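PDB 3F8T: predicted ATPase involved in replication control, Cdc46/Mcm family, which belongs to the MCM family of replicative helicases and probably binds ATP and single-stranded DNA. Local coordinates for residues Ala191-Phe196 with Leu403-Arg408; Arg197-Lys202 with Thr206-Ala211; Arg210-Leu215 with Met224-Leu229. The protein carries 2 engineered substitutions. One frame throughout, in Å; residues are numbered along the deposited sequence.

Contact 1 of 3, residues Ala191-Phe196 with Leu403-Arg408; sequences AELEEF and LLYAIR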
loop_
_atom_site.group_PDB
_atom_site.type_symbol
_atom_site.label_atom_id
_atom_site.label_comp_id
_atom_site.label_asym_id
_atom_site.label_seq_id
_atom_site.Cartn_x
_atom_site.Cartn_y
_atom_site.Cartn_z
ATOM N N ALA A 191 -2.853 -21.527 -14.875
ATOM C CA ALA A 191 -2.440 -20.898 -16.131
ATOM C C ALA A 191 -1.679 -19.588 -15.879
ATOM O O ALA A 191 -0.655 -19.336 -16.508
ATOM C CB ALA A 191 -3.645 -20.664 -17.071
ATOM N N GLU A 192 -2.176 -18.767 -14.962
ATOM C CA GLU A 192 -1.495 -17.505 -14.660
ATOM C C GLU A 192 -0.180 -17.758 -13.916
ATOM O O GLU A 192 0.839 -17.155 -14.228
ATOM C CB GLU A 192 -2.386 -16.558 -13.869
ATOM C CG GLU A 192 -1.827 -15.140 -13.853
ATOM C CD GLU A 192 -2.631 -14.168 -13.029
ATOM O OE1 GLU A 192 -3.429 -14.593 -12.158
ATOM O OE2 GLU A 192 -2.434 -12.954 -13.245
ATOM N N LEU A 193 -0.202 -18.662 -12.941
ATOM C CA LEU A 193 1.030 -19.075 -12.270
ATOM C C LEU A 193 2.098 -19.519 -13.279
ATOM O O LEU A 193 3.284 -19.189 -13.140
ATOM C CB LEU A 193 0.731 -20.176 -11.247
ATOM C CG LEU A 193 1.757 -20.447 -10.157
ATOM C CD1 LEU A 193 2.141 -19.172 -9.382
ATOM C CD2 LEU A 193 1.212 -21.520 -9.216
ATOM N N GLU A 194 1.667 -20.247 -14.311
ATOM C CA GLU A 194 2.548 -20.646 -15.403
ATOM C C GLU A 194 3.129 -19.439 -16.160
ATOM O O GLU A 194 4.323 -19.416 -16.439
ATOM C CB GLU A 194 1.832 -21.627 -16.358
ATOM C CG GLU A 194 2.693 -22.208 -17.501
ATOM C CD GLU A 194 4.061 -22.773 -17.062
ATOM O OE1 GLU A 194 4.163 -23.418 -15.989
ATOM O OE2 GLU A 194 5.046 -22.570 -17.812
ATOM N N GLU A 195 2.291 -18.443 -16.470
ATOM C CA GLU A 195 2.775 -17.206 -17.107
ATOM C C GLU A 195 3.830 -16.544 -16.228
ATOM O O GLU A 195 4.868 -16.109 -16.719
ATOM C CB GLU A 195 1.651 -16.192 -17.335
ATOM C CG GLU A 195 0.521 -16.609 -18.263
ATOM C CD GLU A 195 -0.409 -15.428 -18.560
ATOM O OE1 GLU A 195 -0.051 -14.564 -19.397
ATOM O OE2 GLU A 195 -1.486 -15.349 -17.934
ATOM N N PHE A 196 3.543 -16.465 -14.929
ATOM C CA PHE A 196 4.466 -15.873 -13.946
ATOM C C PHE A 196 5.809 -16.589 -13.981
ATOM O O PHE A 196 6.854 -15.954 -14.068
ATOM C CB PHE A 196 3.874 -15.951 -12.529
ATOM C CG PHE A 196 2.738 -14.982 -12.252
ATOM C CD1 PHE A 196 2.221 -14.135 -13.234
ATOM C CD2 PHE A 196 2.162 -14.953 -10.982
ATOM C CE1 PHE A 196 1.180 -13.264 -12.942
ATOM C CE2 PHE A 196 1.103 -14.103 -10.678
ATOM C CZ PHE A 196 0.607 -13.252 -11.658
ATOM N N LEU A 403 3.815 -8.281 -10.259
ATOM C CA LEU A 403 4.464 -7.456 -9.230
ATOM C C LEU A 403 3.810 -7.675 -7.877
ATOM O O LEU A 403 4.483 -7.939 -6.879
ATOM C CB LEU A 403 4.390 -5.977 -9.599
ATOM C CG LEU A 403 4.865 -4.935 -8.575
ATOM C CD1 LEU A 403 6.343 -5.123 -8.194
ATOM C CD2 LEU A 403 4.636 -3.542 -9.156
ATOM N N LEU A 404 2.488 -7.579 -7.852
ATOM C CA LEU A 404 1.717 -7.781 -6.625
ATOM C C LEU A 404 2.035 -9.129 -5.995
ATOM O O LEU A 404 2.190 -9.254 -4.752
ATOM C CB LEU A 404 0.218 -7.701 -6.942
ATOM C CG LEU A 404 -0.387 -6.305 -7.119
ATOM C CD1 LEU A 404 -1.827 -6.428 -7.588
ATOM C CD2 LEU A 404 -0.333 -5.513 -5.816
ATOM N N TYR A 405 2.071 -10.139 -6.854
ATOM C CA TYR A 405 2.396 -11.494 -6.450
ATOM C C TYR A 405 3.814 -11.559 -5.854
ATOM O O TYR A 405 4.022 -12.054 -4.721
ATOM C CB TYR A 405 2.250 -12.426 -7.653
ATOM C CG TYR A 405 2.481 -13.879 -7.330
ATOM C CD1 TYR A 405 1.519 -14.627 -6.651
ATOM C CD2 TYR A 405 3.659 -14.509 -7.709
ATOM C CE1 TYR A 405 1.745 -15.972 -6.353
ATOM C CE2 TYR A 405 3.890 -15.840 -7.418
ATOM C CZ TYR A 405 2.932 -16.559 -6.751
ATOM O OH TYR A 405 3.173 -17.872 -6.464
ATOM N N ALA A 406 4.780 -11.035 -6.600
ATOM C CA ALA A 406 6.192 -11.079 -6.200
ATOM C C ALA A 406 6.434 -10.421 -4.832
ATOM O O ALA A 406 7.176 -10.961 -4.003
ATOM C CB ALA A 406 7.069 -10.406 -7.288
ATOM N N ILE A 407 5.805 -9.264 -4.611
ATOM C CA ILE A 407 5.953 -8.498 -3.353
ATOM C C ILE A 407 5.434 -9.291 -2.164
ATOM O O ILE A 407 6.075 -9.331 -1.103
ATOM C CB ILE A 407 5.196 -7.125 -3.391
ATOM C CG1 ILE A 407 5.837 -6.158 -4.386
ATOM C CG2 ILE A 407 5.146 -6.448 -1.952
ATOM C CD1 ILE A 407 4.952 -4.899 -4.637
ATOM N N ARG A 408 4.260 -9.894 -2.329
ATOM C CA ARG A 408 3.609 -10.612 -1.232
ATOM C C ARG A 408 4.343 -11.927 -0.955
ATOM O O ARG A 408 4.486 -12.341 0.199
ATOM C CB ARG A 408 2.135 -10.905 -1.564
ATOM C CG ARG A 408 1.363 -11.578 -0.386
ATOM C CD ARG A 408 -0.103 -11.839 -0.752
ATOM N NE ARG A 408 -0.180 -12.649 -1.967
ATOM C CZ ARG A 408 -0.285 -13.976 -1.998
ATOM N NH1 ARG A 408 -0.373 -14.676 -0.863
ATOM N NH2 ARG A 408 -0.317 -14.603 -3.168
#

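Contact 2 of 3, residues Arg197-Lys202 with Thr206-Ala211; sequences RELADK and TTFARA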
loop_
_atom_site.group_PDB
_atom_site.type_symbol
_atom_site.label_atom_id
_atom_site.label_comp_id
_atom_site.label_asym_id
_atom_site.label_seq_id
_atom_site.Cartn_x
_atom_site.Cartn_y
_atom_site.Cartn_z
ATOM N N ARG A 197 5.787 -17.924 -13.926
ATOM C CA ARG A 197 7.034 -18.679 -13.926
ATOM C C ARG A 197 7.828 -18.450 -15.204
ATOM O O ARG A 197 9.044 -18.301 -15.152
ATOM C CB ARG A 197 6.810 -20.174 -13.677
ATOM C CG ARG A 197 8.116 -20.981 -13.580
ATOM C CD ARG A 197 9.082 -20.422 -12.505
ATOM N NE ARG A 197 8.461 -20.270 -11.184
ATOM C CZ ARG A 197 9.017 -19.605 -10.171
ATOM N NH1 ARG A 197 10.202 -19.033 -10.330
ATOM N NH2 ARG A 197 8.391 -19.509 -9.001
ATOM N N GLU A 198 7.135 -18.384 -16.342
ATOM C CA GLU A 198 7.789 -18.073 -17.611
ATOM C C GLU A 198 8.428 -16.690 -17.612
ATOM O O GLU A 198 9.555 -16.531 -18.074
ATOM C CB GLU A 198 6.811 -18.218 -18.775
ATOM C CG GLU A 198 6.527 -19.689 -19.120
ATOM C CD GLU A 198 5.378 -19.838 -20.092
ATOM O OE1 GLU A 198 5.277 -19.005 -21.018
ATOM O OE2 GLU A 198 4.579 -20.786 -19.927
ATOM N N LEU A 199 7.717 -15.701 -17.077
ATOM C CA LEU A 199 8.263 -14.341 -16.990
ATOM C C LEU A 199 9.524 -14.340 -16.124
ATOM O O LEU A 199 10.569 -13.833 -16.544
ATOM C CB LEU A 199 7.202 -13.352 -16.468
ATOM C CG LEU A 199 7.516 -11.847 -16.423
ATOM C CD1 LEU A 199 8.140 -11.363 -17.722
ATOM C CD2 LEU A 199 6.254 -11.040 -16.098
ATOM N N ALA A 200 9.438 -14.940 -14.939
ATOM C CA ALA A 200 10.597 -15.079 -14.034
ATOM C C ALA A 200 11.849 -15.689 -14.673
ATOM O O ALA A 200 12.969 -15.238 -14.419
ATOM C CB ALA A 200 10.209 -15.867 -12.801
ATOM N N ASP A 201 11.654 -16.720 -15.490
ATOM C CA ASP A 201 12.765 -17.416 -16.145
ATOM C C ASP A 201 13.456 -16.584 -17.228
ATOM O O ASP A 201 14.632 -16.799 -17.515
ATOM C CB ASP A 201 12.284 -18.745 -16.738
ATOM C CG ASP A 201 12.131 -19.833 -15.692
ATOM O OD1 ASP A 201 12.737 -19.725 -14.606
ATOM O OD2 ASP A 201 11.400 -20.803 -15.954
ATOM N N LYS A 202 12.727 -15.642 -17.829
ATOM C CA LYS A 202 13.254 -14.821 -18.924
ATOM C C LYS A 202 14.181 -13.693 -18.449
ATOM O O LYS A 202 15.170 -13.923 -17.765
ATOM C CB LYS A 202 12.098 -14.211 -19.710
ATOM C CG LYS A 202 11.339 -15.196 -20.564
ATOM C CD LYS A 202 10.142 -14.525 -21.209
ATOM C CE LYS A 202 9.146 -15.561 -21.721
ATOM N NZ LYS A 202 7.780 -14.978 -21.854
ATOM N N THR A 206 14.343 -6.328 -18.068
ATOM C CA THR A 206 14.224 -5.642 -19.362
ATOM C C THR A 206 12.773 -5.403 -19.776
ATOM O O THR A 206 12.411 -4.320 -20.261
ATOM C CB THR A 206 15.016 -6.392 -20.459
ATOM O OG1 THR A 206 16.398 -6.446 -20.066
ATOM C CG2 THR A 206 14.920 -5.646 -21.768
ATOM N N THR A 207 11.932 -6.407 -19.560
ATOM C CA THR A 207 10.505 -6.281 -19.846
ATOM C C THR A 207 9.860 -5.111 -19.093
ATOM O O THR A 207 9.159 -4.292 -19.702
ATOM C CB THR A 207 9.784 -7.594 -19.524
ATOM O OG1 THR A 207 10.375 -8.644 -20.297
ATOM C CG2 THR A 207 8.327 -7.496 -19.854
ATOM N N PHE A 208 10.066 -5.043 -17.774
ATOM C CA PHE A 208 9.483 -3.972 -16.979
ATOM C C PHE A 208 10.083 -2.619 -17.349
ATOM O O PHE A 208 9.357 -1.632 -17.429
ATOM C CB PHE A 208 9.656 -4.240 -15.474
ATOM C CG PHE A 208 8.586 -5.091 -14.873
ATOM C CD1 PHE A 208 8.727 -6.477 -14.819
ATOM C CD2 PHE A 208 7.426 -4.506 -14.348
ATOM C CE1 PHE A 208 7.727 -7.269 -14.224
ATOM C CE2 PHE A 208 6.429 -5.280 -13.757
ATOM C CZ PHE A 208 6.572 -6.670 -13.713
ATOM N N ALA A 209 11.393 -2.586 -17.615
ATOM C CA ALA A 209 12.109 -1.353 -17.961
ATOM C C ALA A 209 11.558 -0.733 -19.240
ATOM O O ALA A 209 11.350 0.471 -19.327
ATOM C CB ALA A 209 13.615 -1.635 -18.114
ATOM N N ARG A 210 11.317 -1.572 -20.238
ATOM C CA ARG A 210 10.750 -1.117 -21.503
ATOM C C ARG A 210 9.290 -0.714 -21.366
ATOM O O ARG A 210 8.832 0.237 -22.014
ATOM C CB ARG A 210 10.928 -2.180 -22.588
ATOM C CG ARG A 210 12.230 -2.002 -23.368
ATOM C CD ARG A 210 13.173 -3.160 -23.203
ATOM N NE ARG A 210 14.346 -3.062 -24.079
ATOM C CZ ARG A 210 15.416 -2.307 -23.831
ATOM N NH1 ARG A 210 16.437 -2.299 -24.683
ATOM N NH2 ARG A 210 15.471 -1.553 -22.735
ATOM N N ALA A 211 8.557 -1.411 -20.501
ATOM C CA ALA A 211 7.182 -1.029 -20.217
ATOM C C ALA A 211 7.132 0.382 -19.639
ATOM O O ALA A 211 6.289 1.185 -20.026
ATOM C CB ALA A 211 6.538 -2.022 -19.261
#

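Contact 3 of 3, residues Arg210-Leu215 with Met224-Leu229; sequences RAIAPL and MLALQL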
loop_
_atom_site.group_PDB
_atom_site.type_symbol
_atom_site.label_atom_id
_atom_site.label_comp_id
_atom_site.label_asym_id
_atom_site.label_seq_id
_atom_site.Cartn_x
_atom_site.Cartn_y
_atom_site.Cartn_z
ATOM N N ARG A 210 11.317 -1.572 -20.238
ATOM C CA ARG A 210 10.750 -1.117 -21.503
ATOM C C ARG A 210 9.290 -0.714 -21.366
ATOM O O ARG A 210 8.832 0.237 -22.014
ATOM C CB ARG A 210 10.928 -2.180 -22.588
ATOM C CG ARG A 210 12.230 -2.002 -23.368
ATOM C CD ARG A 210 13.173 -3.160 -23.203
ATOM N NE ARG A 210 14.346 -3.062 -24.079
ATOM C CZ ARG A 210 15.416 -2.307 -23.831
ATOM N NH1 ARG A 210 16.437 -2.299 -24.683
ATOM N NH2 ARG A 210 15.471 -1.553 -22.735
ATOM N N ALA A 211 8.557 -1.411 -20.501
ATOM C CA ALA A 211 7.182 -1.029 -20.217
ATOM C C ALA A 211 7.132 0.382 -19.639
ATOM O O ALA A 211 6.289 1.185 -20.026
ATOM C CB ALA A 211 6.538 -2.022 -19.261
ATOM N N ILE A 212 8.055 0.684 -18.732
ATOM C CA ILE A 212 8.079 1.973 -18.043
ATOM C C ILE A 212 8.597 3.127 -18.894
ATOM O O ILE A 212 8.013 4.224 -18.905
ATOM C CB ILE A 212 8.915 1.892 -16.736
ATOM C CG1 ILE A 212 8.260 0.923 -15.743
ATOM C CG2 ILE A 212 9.084 3.290 -16.122
ATOM C CD1 ILE A 212 9.156 0.551 -14.562
ATOM N N ALA A 213 9.698 2.892 -19.598
ATOM C CA ALA A 213 10.387 3.965 -20.305
ATOM C C ALA A 213 10.950 3.459 -21.623
ATOM O O ALA A 213 12.133 3.138 -21.707
ATOM C CB ALA A 213 11.494 4.572 -19.429
ATOM N N PRO A 214 10.093 3.375 -22.650
ATOM C CA PRO A 214 10.457 2.770 -23.929
ATOM C C PRO A 214 11.226 3.691 -24.891
ATOM O O PRO A 214 11.647 3.233 -25.959
ATOM C CB PRO A 214 9.094 2.385 -24.525
ATOM C CG PRO A 214 8.153 3.379 -23.985
ATOM C CD PRO A 214 8.693 3.844 -22.648
ATOM N N LEU A 215 11.419 4.959 -24.530
ATOM C CA LEU A 215 12.095 5.908 -25.429
ATOM C C LEU A 215 13.582 5.580 -25.584
ATOM O O LEU A 215 14.211 5.102 -24.631
ATOM C CB LEU A 215 11.882 7.362 -24.968
ATOM C CG LEU A 215 10.432 7.876 -24.969
ATOM C CD1 LEU A 215 10.372 9.363 -24.632
ATOM C CD2 LEU A 215 9.705 7.590 -26.305
ATOM N N MET A 224 16.028 1.262 -13.270
ATOM C CA MET A 224 15.914 1.868 -11.927
ATOM C C MET A 224 14.469 1.902 -11.418
ATOM O O MET A 224 14.190 1.521 -10.285
ATOM C CB MET A 224 16.441 3.303 -11.958
ATOM C CG MET A 224 17.922 3.418 -12.201
ATOM S SD MET A 224 18.345 5.186 -12.158
ATOM C CE MET A 224 20.110 5.004 -12.350
ATOM N N LEU A 225 13.560 2.393 -12.252
ATOM C CA LEU A 225 12.143 2.459 -11.900
ATOM C C LEU A 225 11.493 1.082 -11.782
ATOM O O LEU A 225 10.632 0.884 -10.928
ATOM C CB LEU A 225 11.381 3.327 -12.903
ATOM C CG LEU A 225 11.910 4.756 -13.106
ATOM C CD1 LEU A 225 10.900 5.570 -13.894
ATOM C CD2 LEU A 225 12.153 5.431 -11.802
ATOM N N ALA A 226 11.877 0.146 -12.656
ATOM C CA ALA A 226 11.418 -1.247 -12.522
ATOM C C ALA A 226 11.792 -1.823 -11.145
ATOM O O ALA A 226 10.942 -2.342 -10.418
ATOM C CB ALA A 226 11.994 -2.107 -13.626
ATOM N N LEU A 227 13.060 -1.698 -10.767
ATOM C CA LEU A 227 13.498 -2.245 -9.487
ATOM C C LEU A 227 12.875 -1.471 -8.312
ATOM O O LEU A 227 12.559 -2.041 -7.274
ATOM C CB LEU A 227 15.036 -2.288 -9.423
ATOM C CG LEU A 227 15.688 -3.271 -10.422
ATOM C CD1 LEU A 227 17.171 -3.018 -10.506
ATOM C CD2 LEU A 227 15.421 -4.740 -10.043
ATOM N N GLN A 228 12.677 -0.169 -8.467
ATOM C CA GLN A 228 11.916 0.562 -7.437
ATOM C C GLN A 228 10.520 -0.050 -7.157
ATOM O O GLN A 228 10.143 -0.240 -5.996
ATOM C CB GLN A 228 11.803 2.054 -7.769
ATOM C CG GLN A 228 10.971 2.817 -6.726
ATOM C CD GLN A 228 10.836 4.271 -7.064
ATOM O OE1 GLN A 228 10.513 4.622 -8.202
ATOM N NE2 GLN A 228 11.094 5.146 -6.080
ATOM N N LEU A 229 9.781 -0.385 -8.210
ATOM C CA LEU A 229 8.474 -1.050 -8.041
ATOM C C LEU A 229 8.597 -2.319 -7.207
ATOM O O LEU A 229 7.806 -2.551 -6.299
ATOM C CB LEU A 229 7.833 -1.385 -9.394
ATOM C CG LEU A 229 7.241 -0.164 -10.128
ATOM C CD1 LEU A 229 6.976 -0.540 -11.597
ATOM C CD2 LEU A 229 5.974 0.341 -9.461
#

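Contact 1 of 3, residues Ala191-Phe196 with Leu403-Arg408
Y405 reaches from helix 396-409 across to helix 190-201, where F196 and L193 receive it at different points along its length. The helices stand well apart, with the CA atoms of F196 and Y405 8.9 Å from each other, so side chains alone make the contact. From CB outward, Y405 meets the F196 ring first, with its CB 3.6 Å from F196 CE2. CG comes next, just as close to that same CE2. With CG anti to the backbone N (chi1 -176°), the tyrosine ring is carried out past the phenylalanine. One ring face then lies beneath F196 CD2, which sits above the plane but offset toward the rim; Y405 CD2 is 3.6 Å from this atom. The ring planes meet at 46° with their centroids 5.2 Å apart, a tilted pair.

In family terms this joins the start of the MCM P-loop region to the AAA-lid region, two helices about 200 residues apart in sequence. F196 is also packed against L398 and R401 of helix 396-409, while a salt bridge from E192 to R401 ties the same helices together beside the F196 ring.

Farther out on Y405, past the phenylalanine, CZ is 3.8 Å from L193 CD1. The leucine side chain crosses the tyrosine at about a right angle, and its CD1 methyl ends 3.4 Å from Y405 OH, an apolar group set against the hydroxyl oxygen.

Contact 2 of 3, residues Arg197-Lys202 with Thr206-Ala211
L199 and T207 mark the nearest approach of the two backbones, their CA atoms 8.8 Å apart, where helix 190-201 ends and, after a short turn, helix 204-212 sets off. The first helix ends at D201, and K202 is the first residue to leave helical angles; its N is held by L199 O at 3.1 Å and only weakly by E198 O. These are two consecutive helices joined by a short turn, both within the MCM P-loop region.

L199 carries the contact from its side. CG lies anti to the backbone N (chi1 -174°), and the fork at its end splits the work between two residues of the next helix. L199 CD1 is 4.4 Å from T207 OG1, and L199 CD2 is 4.5 Å from F208 CE1. The CD2 methyl meets the phenyl ring obliquely. Both approaches are loose van der Waals distances, and no hydrogen bond passes between the segments.

T207 does not spend its hydroxyl on the leucine. OG1 is hydrogen-bonded to D203 O, four residues back, just before the helix begins, which ties the polar atom down near the apolar methyl. T206 likewise bonds D203, through the carboxylate oxygen OD2. The CB of F208 does not point at L199; it is the CE1 corner of the ring that comes nearest.

Other helices close in on the pair. Y402 of helix 396-409 touches L199, A200 and F208, so it lies against both helices flanking the turn. F208 also packs on A226 of helix 219-229 and makes an edge-to-face pair with F230, while A211 O accepts hydrogen bonds from Y396 and from H257 of helix 248-261.

Contact 3 of 3, residues Arg210-Leu215 with Met224-Leu229
I212, in the last turn of helix 204-212, pushes its side chain against L225, A226 and L229 of helix 219-229. Both helices belong to the AAA+ type P-loop core, recognisable here by a parallel sheet in strand order 2-3-4-1-5, and helix 219-229 packs on that sheet through L225, which touches L343 of strand 341-346. Just after I212 the chain leaves helical angles at A213, so the isoleucine stands where one helix gives out and the link to the next begins.

I212 loses far more surface to the contact than any other residue, and both of its branches take part. CG2, the short branch, meets L225: it is 3.7 Å from L225 CD1 and 4.0 Å from L225 CB. The long branch is extended, with CG1 anti to the carbonyl carbon (chi1 -64°) and chi2 near 168°, and this carries CD1 right up to the backbone of helix 219-229, where it touches L225 CB as well as A226 and L229.

L225, the second largest contributor, lies obliquely across the isoleucine and presents both its CB and its CD1. L229, one helical turn on, adds its CD1, 3.8 Å from I212 CD1. All these residues are buried. V258 of helix 248-261 and L262 touch both I212 and L229, and I254 touches L225, so another helix closes over the same apolar patch.

The A226 methyl is 4.0 Å from I212 CD1; the isoleucine tip presses closer to the main chain, with CD1 3.5 Å from A226 CA and 3.3 Å from A226 N.

Contact 1 closes a long loop of chain, from helix 190-201 to helix 396-409, and contacts 2 and 3 both lie inside it. Along the sequence, helices 190-201, 204-212 and 219-229 follow one another: contact 2 joins the first two, contact 3 the last two. They share R210 and A211, their centres about 11 Å apart, and meet where F208 packs on A226. Contacts 1 and 2 share helix 190-201, with centres about 12 Å apart. Contact 1 lies about 18 Å from contact 3, yet L403 and I407 reach L229. Helix 396-409, at the start of the lid region, thus packs against all three of these helices of the P-loop region.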